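Local structure of De novo designed protein Foldit4 (Synthetic construct, 6WI5) at residues V5-V11 / V48-I54; E27-E31 / R64-I69. The protein has no established natural function, being a de novo designed Foldit protein in which two helices pack on a four-stranded antiparallel sheet. All coordinates share one frame. Residue numbers count along the deposited sequence, not the author numbering.

Contact 1. Residues V5-V11 / V48-I54; sequences VEIRIRV and VEVHVRI
Strands 5-11 and 48-54 run antiparallel, their axes 4.6 Å apart at closest approach and their directions 160° apart, in an unbroken register from Val5 opposite Ile54 to Val11 opposite Val48. Most residues lie near -115/125, with Arg10 less extended at -89/114. Hydrogen-bonded pairs (Val5-Ile54, Ile7-Val52, Ile9-Val50, Val11-Val48) alternate with closer non-hydrogen-bonded ones; Ile7 N donates to Val52 O at 2.7 Å, and Val52 N to Ile7 O at 2.8 Å.

Alternation sends the side chains of these two segments to two faces. On one, all eight are valine or isoleucine, including the t valines Val50 and Val11, whose CG2 atoms meet at 3.8 Å. On the other, CG of Arg8 (chi1 t) lies over the His51 ring, 4.0 Å from its centroid, in a CH-pi contact, while His51 NE2 donates to Glu49 OE1 (3.0 Å), which also bridges to Arg44. Arg10, poorly ordered, makes at most a long, purely electrostatic salt bridge from NE to Glu49 OE2 (3.8 Å), and Glu6 pairs with Arg85 on the next strand. The alternation suits a sheet covered on one face; the 2-3-1-4 antiparallel order with both helices on that face is that of the ferredoxin-like beta-alpha-beta-beta-alpha-beta fold.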
ATOM      1  N   VAL A   5      -8.558  -3.138   1.637  1.00 19.47           N
ATOM      2  CA  VAL A   5      -7.635  -2.297   2.388  1.00 19.62           C
ATOM      3  C   VAL A   5      -7.158  -1.178   1.479  1.00 23.89           C
ATOM      4  O   VAL A   5      -6.735  -1.430   0.345  1.00 25.05           O
ATOM      5  CB  VAL A   5      -6.442  -3.099   2.937  1.00 27.69           C
ATOM      6  CG1 VAL A   5      -5.442  -2.165   3.606  1.00 27.39           C
ATOM      7  CG2 VAL A   5      -6.925  -4.141   3.917  1.00 21.53           C
ATOM      8  N   GLU A   6      -7.232   0.053   1.974  1.00 19.28           N
ATOM      9  CA  GLU A   6      -6.761   1.227   1.254  1.00 18.60           C
ATOM     10  C   GLU A   6      -5.642   1.871   2.058  1.00 24.25           C
ATOM     11  O   GLU A   6      -5.834   2.217   3.226  1.00 24.67           O
ATOM     12  CB  GLU A   6      -7.898   2.221   1.019  1.00 23.96           C
ATOM     13  CG  GLU A   6      -9.146   1.588   0.431  1.00 31.48           C
ATOM     14  CD  GLU A   6     -10.356   2.494   0.528  1.00 64.75           C
ATOM     15  OE1 GLU A   6     -10.465   3.435  -0.285  1.00 75.54           O
ATOM     16  OE2 GLU A   6     -11.191   2.271   1.430  1.00 40.74           O
ATOM     17  N   ILE A   7      -4.477   2.018   1.434  1.00 20.80           N
ATOM     18  CA  ILE A   7      -3.292   2.560   2.086  1.00 20.43           C
ATOM     19  C   ILE A   7      -2.933   3.872   1.405  1.00 26.80           C
ATOM     20  O   ILE A   7      -2.762   3.914   0.182  1.00 28.17           O
ATOM     21  CB  ILE A   7      -2.113   1.573   2.028  1.00 23.08           C
ATOM     22  CG1 ILE A   7      -2.531   0.208   2.575  1.00 28.20           C
ATOM     23  CG2 ILE A   7      -0.925   2.116   2.808  1.00 21.32           C
ATOM     24  CD1 ILE A   7      -1.446  -0.839   2.483  1.00 31.12           C
ATOM     25  N   ARG A   8      -2.825   4.936   2.193  1.00 21.88           N
ATOM     26  CA  ARG A   8      -2.453   6.256   1.697  1.00 22.93           C
ATOM     27  C   ARG A   8      -1.093   6.621   2.274  1.00 22.35           C
ATOM     28  O   ARG A   8      -0.919   6.628   3.496  1.00 26.47           O
ATOM     29  CB  ARG A   8      -3.496   7.304   2.079  1.00 32.46           C
ATOM     30  CG  ARG A   8      -3.188   8.699   1.555  1.00 33.38           C
ATOM     31  CD  ARG A   8      -4.147   9.724   2.135  1.00 46.76           C
ATOM     32  NE  ARG A   8      -3.989   9.856   3.581  1.00 57.49           N
ATOM     33  CZ  ARG A   8      -4.771  10.603   4.353  1.00 65.00           C
ATOM     34  NH1 ARG A   8      -5.775  11.287   3.819  1.00 56.43           N
ATOM     35  NH2 ARG A   8      -4.554  10.665   5.659  1.00 61.99           N
ATOM     36  N   ILE A   9      -0.138   6.924   1.399  1.00 22.29           N
ATOM     37  CA  ILE A   9       1.235   7.212   1.793  1.00 20.62           C
ATOM     38  C   ILE A   9       1.576   8.623   1.339  1.00 28.21           C
ATOM     39  O   ILE A   9       1.498   8.931   0.143  1.00 27.26           O
ATOM     40  CB  ILE A   9       2.221   6.196   1.195  1.00 23.86           C
ATOM     41  CG1 ILE A   9       1.738   4.771   1.462  1.00 29.50           C
ATOM     42  CG2 ILE A   9       3.618   6.413   1.764  1.00 23.68           C
ATOM     43  CD1 ILE A   9       2.001   3.825   0.322  1.00 26.25           C
ATOM     44  N   ARG A  10       1.958   9.474   2.287  1.00 26.24           N
ATOM     45  CA  ARG A  10       2.418  10.824   1.980  1.00 38.16           C
ATOM     46  C   ARG A  10       3.925  10.781   1.754  1.00 38.94           C
ATOM     47  O   ARG A  10       4.692  10.493   2.679  1.00 39.24           O
ATOM     48  CB  ARG A  10       2.055  11.793   3.101  1.00 39.68           C
ATOM     49  CG  ARG A  10       0.624  12.300   3.039  1.00 66.72           C
ATOM     50  CD  ARG A  10       0.334  13.290   4.157  1.00 82.09           C
ATOM     51  NE  ARG A  10      -0.355  14.480   3.665  1.00 91.22           N
ATOM     52  CZ  ARG A  10       0.260  15.605   3.312  1.00 95.87           C
ATOM     53  NH1 ARG A  10      -0.443  16.640   2.875  1.00 84.22           N
ATOM     54  NH2 ARG A  10       1.581  15.694   3.398  1.00 83.19           N
ATOM     55  N   VAL A  11       4.347  11.062   0.524  1.00 34.44           N
ATOM     56  CA  VAL A  11       5.754  11.023   0.141  1.00 54.03           C
ATOM     57  C   VAL A  11       6.295  12.444   0.123  1.00 56.95           C
ATOM     58  O   VAL A  11       5.630  13.369  -0.362  1.00 55.64           O
ATOM     59  CB  VAL A  11       5.939  10.339  -1.227  1.00 48.95           C
ATOM     60  CG1 VAL A  11       7.415  10.110  -1.514  1.00 46.88           C
ATOM     61  CG2 VAL A  11       5.172   9.026  -1.270  1.00 39.52           C
ATOM     62  N   VAL A  48       3.197  14.534  -2.932  1.00 46.67           N
ATOM     63  CA  VAL A  48       2.698  13.349  -3.617  1.00 34.85           C
ATOM     64  C   VAL A  48       2.071  12.412  -2.594  1.00 41.06           C
ATOM     65  O   VAL A  48       2.663  12.145  -1.542  1.00 40.82           O
ATOM     66  CB  VAL A  48       3.814  12.627  -4.392  1.00 44.39           C
ATOM     67  CG1 VAL A  48       3.251  11.408  -5.096  1.00 37.25           C
ATOM     68  CG2 VAL A  48       4.468  13.571  -5.387  1.00 51.63           C
ATOM     69  N   GLU A  49       0.876  11.918  -2.906  1.00 29.94           N
ATOM     70  CA  GLU A  49       0.222  10.864  -2.141  1.00 33.40           C
ATOM     71  C   GLU A  49       0.122   9.614  -3.003  1.00 31.05           C
ATOM     72  O   GLU A  49      -0.337   9.680  -4.148  1.00 33.94           O
ATOM     73  CB  GLU A  49      -1.174  11.289  -1.683  1.00 39.31           C
ATOM     74  CG  GLU A  49      -1.201  12.227  -0.490  1.00 58.06           C
ATOM     75  CD  GLU A  49      -2.608  12.444   0.032  1.00 60.05           C
ATOM     76  OE1 GLU A  49      -3.565  11.994  -0.633  1.00 53.04           O
ATOM     77  OE2 GLU A  49      -2.758  13.062   1.107  1.00 76.05           O
ATOM     78  N   VAL A  50       0.556   8.481  -2.455  1.00 24.43           N
ATOM     79  CA  VAL A  50       0.436   7.188  -3.119  1.00 21.85           C
ATOM     80  C   VAL A  50      -0.714   6.428  -2.475  1.00 26.45           C
ATOM     81  O   VAL A  50      -0.716   6.205  -1.258  1.00 25.65           O
ATOM     82  CB  VAL A  50       1.743   6.385  -3.028  1.00 28.92           C
ATOM     83  CG1 VAL A  50       1.574   5.027  -3.692  1.00 27.49           C
ATOM     84  CG2 VAL A  50       2.887   7.160  -3.669  1.00 28.70           C
ATOM     85  N   HIS A  51      -1.692   6.038  -3.285  1.00 21.95           N
ATOM     86  CA  HIS A  51      -2.869   5.315  -2.818  1.00 22.51           C
ATOM     87  C   HIS A  51      -2.806   3.887  -3.337  1.00 30.21           C
ATOM     88  O   HIS A  51      -2.712   3.667  -4.549  1.00 28.90           O
ATOM     89  CB  HIS A  51      -4.155   5.999  -3.280  1.00 21.20           C
ATOM     90  CG  HIS A  51      -4.382   7.343  -2.658  1.00 36.22           C
ATOM     91  ND1 HIS A  51      -5.396   7.584  -1.757  1.00 40.16           N
ATOM     92  CD2 HIS A  51      -3.718   8.514  -2.803  1.00 38.22           C
ATOM     93  CE1 HIS A  51      -5.351   8.850  -1.377  1.00 46.18           C
ATOM     94  NE2 HIS A  51      -4.343   9.435  -1.995  1.00 38.95           N
ATOM     95  N   VAL A  52      -2.857   2.923  -2.421  1.00 25.17           N
ATOM     96  CA  VAL A  52      -2.824   1.503  -2.752  1.00 20.98           C
ATOM     97  C   VAL A  52      -4.116   0.877  -2.251  1.00 27.44           C
ATOM     98  O   VAL A  52      -4.428   0.963  -1.057  1.00 26.66           O
ATOM     99  CB  VAL A  52      -1.607   0.798  -2.134  1.00 25.61           C
ATOM    100  CG1 VAL A  52      -1.541  -0.649  -2.598  1.00 29.07           C
ATOM    101  CG2 VAL A  52      -0.323   1.539  -2.480  1.00 28.51           C
ATOM    102  N   ARG A  53      -4.862   0.250  -3.154  1.00 21.82           N
ATOM    103  CA  ARG A  53      -6.073  -0.479  -2.801  1.00 19.47           C
ATOM    104  C   ARG A  53      -5.867  -1.961  -3.081  1.00 21.49           C
ATOM    105  O   ARG A  53      -5.455  -2.338  -4.184  1.00 22.40           O
ATOM    106  CB  ARG A  53      -7.286   0.047  -3.569  1.00 26.22           C
ATOM    107  CG  ARG A  53      -8.596  -0.576  -3.119  1.00 35.28           C
ATOM    108  CD  ARG A  53      -9.792   0.073  -3.793  1.00 43.10           C
ATOM    109  NE  ARG A  53      -9.735  -0.050  -5.246  1.00 65.81           N
ATOM    110  CZ  ARG A  53     -10.132  -1.124  -5.920  1.00 77.14           C
ATOM    111  NH1 ARG A  53     -10.610  -2.176  -5.271  1.00 66.87           N
ATOM    112  NH2 ARG A  53     -10.047  -1.148  -7.243  1.00 84.64           N
ATOM    113  N   ILE A  54      -6.149  -2.791  -2.082  1.00 21.55           N
ATOM    114  CA  ILE A  54      -5.933  -4.232  -2.154  1.00 25.48           C
ATOM    115  C   ILE A  54      -7.229  -4.933  -1.779  1.00 28.51           C
ATOM    116  O   ILE A  54      -7.846  -4.598  -0.762  1.00 23.46           O
ATOM    117  CB  ILE A  54      -4.787  -4.681  -1.227  1.00 25.33           C
ATOM    118  CG1 ILE A  54      -3.470  -4.030  -1.648  1.00 24.54           C
ATOM    119  CG2 ILE A  54      -4.653  -6.190  -1.235  1.00 25.61           C
ATOM    120  CD1 ILE A  54      -2.316  -4.337  -0.721  1.00 43.49           C
TER

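Contact 2. Residues E27-E31 / R64-I69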
ATOM      1  N   GLU A  27       5.974  -6.769  -3.030  1.00 26.90           N
ATOM      2  CA  GLU A  27       5.459  -7.488  -1.870  1.00 34.06           C
ATOM      3  C   GLU A  27       4.106  -8.122  -2.167  1.00 40.12           C
ATOM      4  O   GLU A  27       3.805  -9.213  -1.672  1.00 32.87           O
ATOM      5  CB  GLU A  27       5.365  -6.552  -0.666  1.00 39.19           C
ATOM      6  CG  GLU A  27       6.712  -6.065  -0.161  1.00 43.33           C
ATOM      7  CD  GLU A  27       7.616  -7.199   0.289  1.00 53.97           C
ATOM      8  OE1 GLU A  27       7.095  -8.233   0.756  1.00 56.00           O
ATOM      9  OE2 GLU A  27       8.850  -7.054   0.171  1.00 49.00           O
ATOM     10  N   VAL A  28       3.275  -7.451  -2.968  1.00 32.29           N
ATOM     11  CA  VAL A  28       2.006  -8.045  -3.375  1.00 30.53           C
ATOM     12  C   VAL A  28       2.248  -9.268  -4.249  1.00 31.69           C
ATOM     13  O   VAL A  28       1.554 -10.284  -4.128  1.00 34.55           O
ATOM     14  CB  VAL A  28       1.133  -6.997  -4.091  1.00 32.45           C
ATOM     15  CG1 VAL A  28      -0.147  -7.632  -4.610  1.00 31.51           C
ATOM     16  CG2 VAL A  28       0.816  -5.841  -3.154  1.00 26.20           C
ATOM     17  N   LYS A  29       3.243  -9.192  -5.137  1.00 28.34           N
ATOM     18  CA  LYS A  29       3.576 -10.326  -5.992  1.00 38.83           C
ATOM     19  C   LYS A  29       4.101 -11.501  -5.177  1.00 37.05           C
ATOM     20  O   LYS A  29       3.794 -12.661  -5.480  1.00 42.32           O
ATOM     21  CB  LYS A  29       4.605  -9.895  -7.038  1.00 45.26           C
ATOM     22  CG  LYS A  29       5.052 -10.992  -7.985  1.00 71.07           C
ATOM     23  CD  LYS A  29       6.304 -10.570  -8.739  1.00 79.05           C
ATOM     24  CE  LYS A  29       6.714 -11.604  -9.773  1.00 72.82           C
ATOM     25  NZ  LYS A  29       5.777 -11.634 -10.928  1.00 69.07           N
ATOM     26  N   ARG A  30       4.893 -11.223  -4.139  1.00 39.92           N
ATOM     27  CA  ARG A  30       5.437 -12.296  -3.312  1.00 43.24           C
ATOM     28  C   ARG A  30       4.350 -12.998  -2.511  1.00 54.39           C
ATOM     29  O   ARG A  30       4.467 -14.196  -2.229  1.00 52.19           O
ATOM     30  CB  ARG A  30       6.512 -11.745  -2.375  1.00 35.79           C
ATOM     31  CG  ARG A  30       7.794 -11.327  -3.077  1.00 42.01           C
ATOM     32  CD  ARG A  30       8.748 -10.629  -2.121  1.00 38.57           C
ATOM     33  NE  ARG A  30      10.034 -10.342  -2.749  1.00 47.51           N
ATOM     34  CZ  ARG A  30      11.020  -9.672  -2.162  1.00 63.45           C
ATOM     35  NH1 ARG A  30      12.158  -9.459  -2.810  1.00 57.43           N
ATOM     36  NH2 ARG A  30      10.870  -9.212  -0.929  1.00 59.47           N
ATOM     37  N   GLU A  31       3.291 -12.277  -2.138  1.00 43.83           N
ATOM     38  CA  GLU A  31       2.218 -12.882  -1.355  1.00 56.89           C
ATOM     39  C   GLU A  31       1.455 -13.914  -2.179  1.00 58.81           C
ATOM     40  O   GLU A  31       1.465 -15.110  -1.864  1.00 72.47           O
ATOM     41  CB  GLU A  31       1.278 -11.794  -0.832  1.00 43.93           C
ATOM     42  CG  GLU A  31       0.143 -12.311   0.033  1.00 49.32           C
ATOM     43  CD  GLU A  31       0.628 -13.165   1.189  1.00 49.36           C
ATOM     44  OE1 GLU A  31       0.256 -14.356   1.245  1.00 51.02           O
ATOM     45  OE2 GLU A  31       1.385 -12.648   2.037  1.00 40.39           O
ATOM     46  N   ARG A  64      -1.355  -9.985   6.831  1.00 30.85           N
ATOM     47  CA  ARG A  64       0.064 -10.271   6.650  1.00 35.67           C
ATOM     48  C   ARG A  64       0.673  -9.376   5.578  1.00 35.82           C
ATOM     49  O   ARG A  64       1.785  -8.860   5.745  1.00 34.08           O
ATOM     50  CB  ARG A  64       0.261 -11.746   6.296  1.00 38.74           C
ATOM     51  CG  ARG A  64       1.699 -12.116   5.968  1.00 42.36           C
ATOM     52  CD  ARG A  64       1.860 -13.610   5.710  1.00 43.31           C
ATOM     53  NE  ARG A  64       1.092 -14.071   4.556  1.00 44.32           N
ATOM     54  CZ  ARG A  64      -0.044 -14.757   4.638  1.00 45.56           C
ATOM     55  NH1 ARG A  64      -0.551 -15.069   5.823  1.00 45.37           N
ATOM     56  NH2 ARG A  64      -0.672 -15.135   3.532  1.00 48.19           N
ATOM     57  N   LEU A  65      -0.047  -9.174   4.472  1.00 25.80           N
ATOM     58  CA  LEU A  65       0.475  -8.350   3.387  1.00 29.29           C
ATOM     59  C   LEU A  65       0.563  -6.884   3.791  1.00 29.33           C
ATOM     60  O   LEU A  65       1.512  -6.186   3.413  1.00 31.06           O
ATOM     61  CB  LEU A  65      -0.400  -8.517   2.144  1.00 26.17           C
ATOM     62  CG  LEU A  65      -0.015  -7.699   0.912  1.00 37.21           C
ATOM     63  CD1 LEU A  65       1.424  -7.978   0.517  1.00 30.70           C
ATOM     64  CD2 LEU A  65      -0.958  -8.002  -0.241  1.00 27.07           C
ATOM     65  N   VAL A  66      -0.411  -6.399   4.564  1.00 28.56           N
ATOM     66  CA  VAL A  66      -0.407  -4.999   4.982  1.00 26.23           C
ATOM     67  C   VAL A  66       0.788  -4.713   5.885  1.00 29.17           C
ATOM     68  O   VAL A  66       1.496  -3.714   5.712  1.00 25.52           O
ATOM     69  CB  VAL A  66      -1.737  -4.641   5.670  1.00 33.79           C
ATOM     70  CG1 VAL A  66      -1.612  -3.326   6.420  1.00 32.55           C
ATOM     71  CG2 VAL A  66      -2.855  -4.561   4.642  1.00 36.20           C
ATOM     72  N   GLU A  67       1.035  -5.593   6.860  1.00 30.46           N
ATOM     73  CA  GLU A  67       2.155  -5.382   7.774  1.00 36.48           C
ATOM     74  C   GLU A  67       3.487  -5.425   7.038  1.00 24.99           C
ATOM     75  O   GLU A  67       4.413  -4.678   7.373  1.00 30.17           O
ATOM     76  CB  GLU A  67       2.129  -6.426   8.890  1.00 37.50           C
ATOM     77  CG  GLU A  67       0.917  -6.321   9.792  1.00 44.06           C
ATOM     78  CD  GLU A  67       0.760  -4.937  10.390  1.00 57.96           C
ATOM     79  OE1 GLU A  67       1.783  -4.330  10.771  1.00 63.76           O
ATOM     80  OE2 GLU A  67      -0.389  -4.454  10.472  1.00 62.61           O
ATOM     81  N   ARG A  68       3.603  -6.292   6.033  1.00 25.36           N
ATOM     82  CA  ARG A  68       4.843  -6.363   5.269  1.00 33.81           C
ATOM     83  C   ARG A  68       5.027  -5.116   4.414  1.00 34.56           C
ATOM     84  O   ARG A  68       6.149  -4.614   4.269  1.00 31.15           O
ATOM     85  CB  ARG A  68       4.853  -7.626   4.408  1.00 34.76           C
ATOM     86  CG  ARG A  68       6.242  -8.188   4.160  1.00 55.86           C
ATOM     87  CD  ARG A  68       6.190  -9.595   3.585  1.00 53.24           C
ATOM     88  NE  ARG A  68       5.706  -9.618   2.206  1.00 74.25           N
ATOM     89  CZ  ARG A  68       4.511 -10.067   1.837  1.00 59.52           C
ATOM     90  NH1 ARG A  68       3.666 -10.540   2.743  1.00 57.88           N
ATOM     91  NH2 ARG A  68       4.162 -10.047   0.558  1.00 48.33           N
ATOM     92  N   ILE A  69       3.934  -4.595   3.850  1.00 26.58           N
ATOM     93  CA  ILE A  69       4.002  -3.352   3.085  1.00 22.80           C
ATOM     94  C   ILE A  69       4.415  -2.195   3.985  1.00 24.79           C
ATOM     95  O   ILE A  69       5.258  -1.369   3.613  1.00 28.83           O
ATOM     96  CB  ILE A  69       2.652  -3.082   2.392  1.00 28.04           C
ATOM     97  CG1 ILE A  69       2.439  -4.063   1.237  1.00 26.98           C
ATOM     98  CG2 ILE A  69       2.572  -1.641   1.906  1.00 27.70           C
ATOM     99  CD1 ILE A  69       1.075  -3.957   0.593  1.00 28.13           C
TER
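A five-residue salt-bridge network joins the two helices, with Glu31 shared by two arginines. Helix segments 27-31 and 64-69 lie 10.1 Å apart at closest axis approach and run roughly antiparallel, at 148°. Glu31 OE1 accepts from Arg64 NH2 at 2.6 Å, while Glu31 OE2 accepts from Arg64 NE at 2.9 Å and from Arg68 NH1 at 3.2 Å. Arg68 also reaches Glu27, its NE donating to Glu27 OE1 at a very short 2.4 Å. The other carboxylate oxygen, Glu27 OE2, forms a salt bridge with Arg30 NH2 (3.2 Å) one turn along the same helix, completing the network. Arg64 NH2 has a further, weak hydrogen bond to Thr61.

Beneath the charges the interface turns apolar: Val28 CG2 packs on Leu65 CD2 at 4.0 Å and on Ile69 CD1 at 4.2 Å. Val28 and Leu65 also touch Val35 in the loop leaving helix 17-31, and Leu65 and Ile69 rest on Ile54 of strand 47-56, so the seam between the two helices closes over the sheet.

The two contacts illustrate how an alpha/beta sandwich is built in layers: contact 1 joins the sheet's central strands, contact 2 joins the helices above them, and their centres lie 14 Å apart. They meet directly through apolar side chains. Ile54 CD1 sits 3.7 Å from Ile69 CD1 and 3.9 Å from Leu65 CD2, and Val5 CG1 is 3.7 Å from Val66 CG2. Along the chain the segments alternate, since strand 3-11 precedes helix 17-31 and strand 47-56 precedes helix 59-76; each strand of contact 1 is thus followed by one helix of contact 2. The salt-bridge network and the polar sheet face lie on opposite outer sides of this shared core.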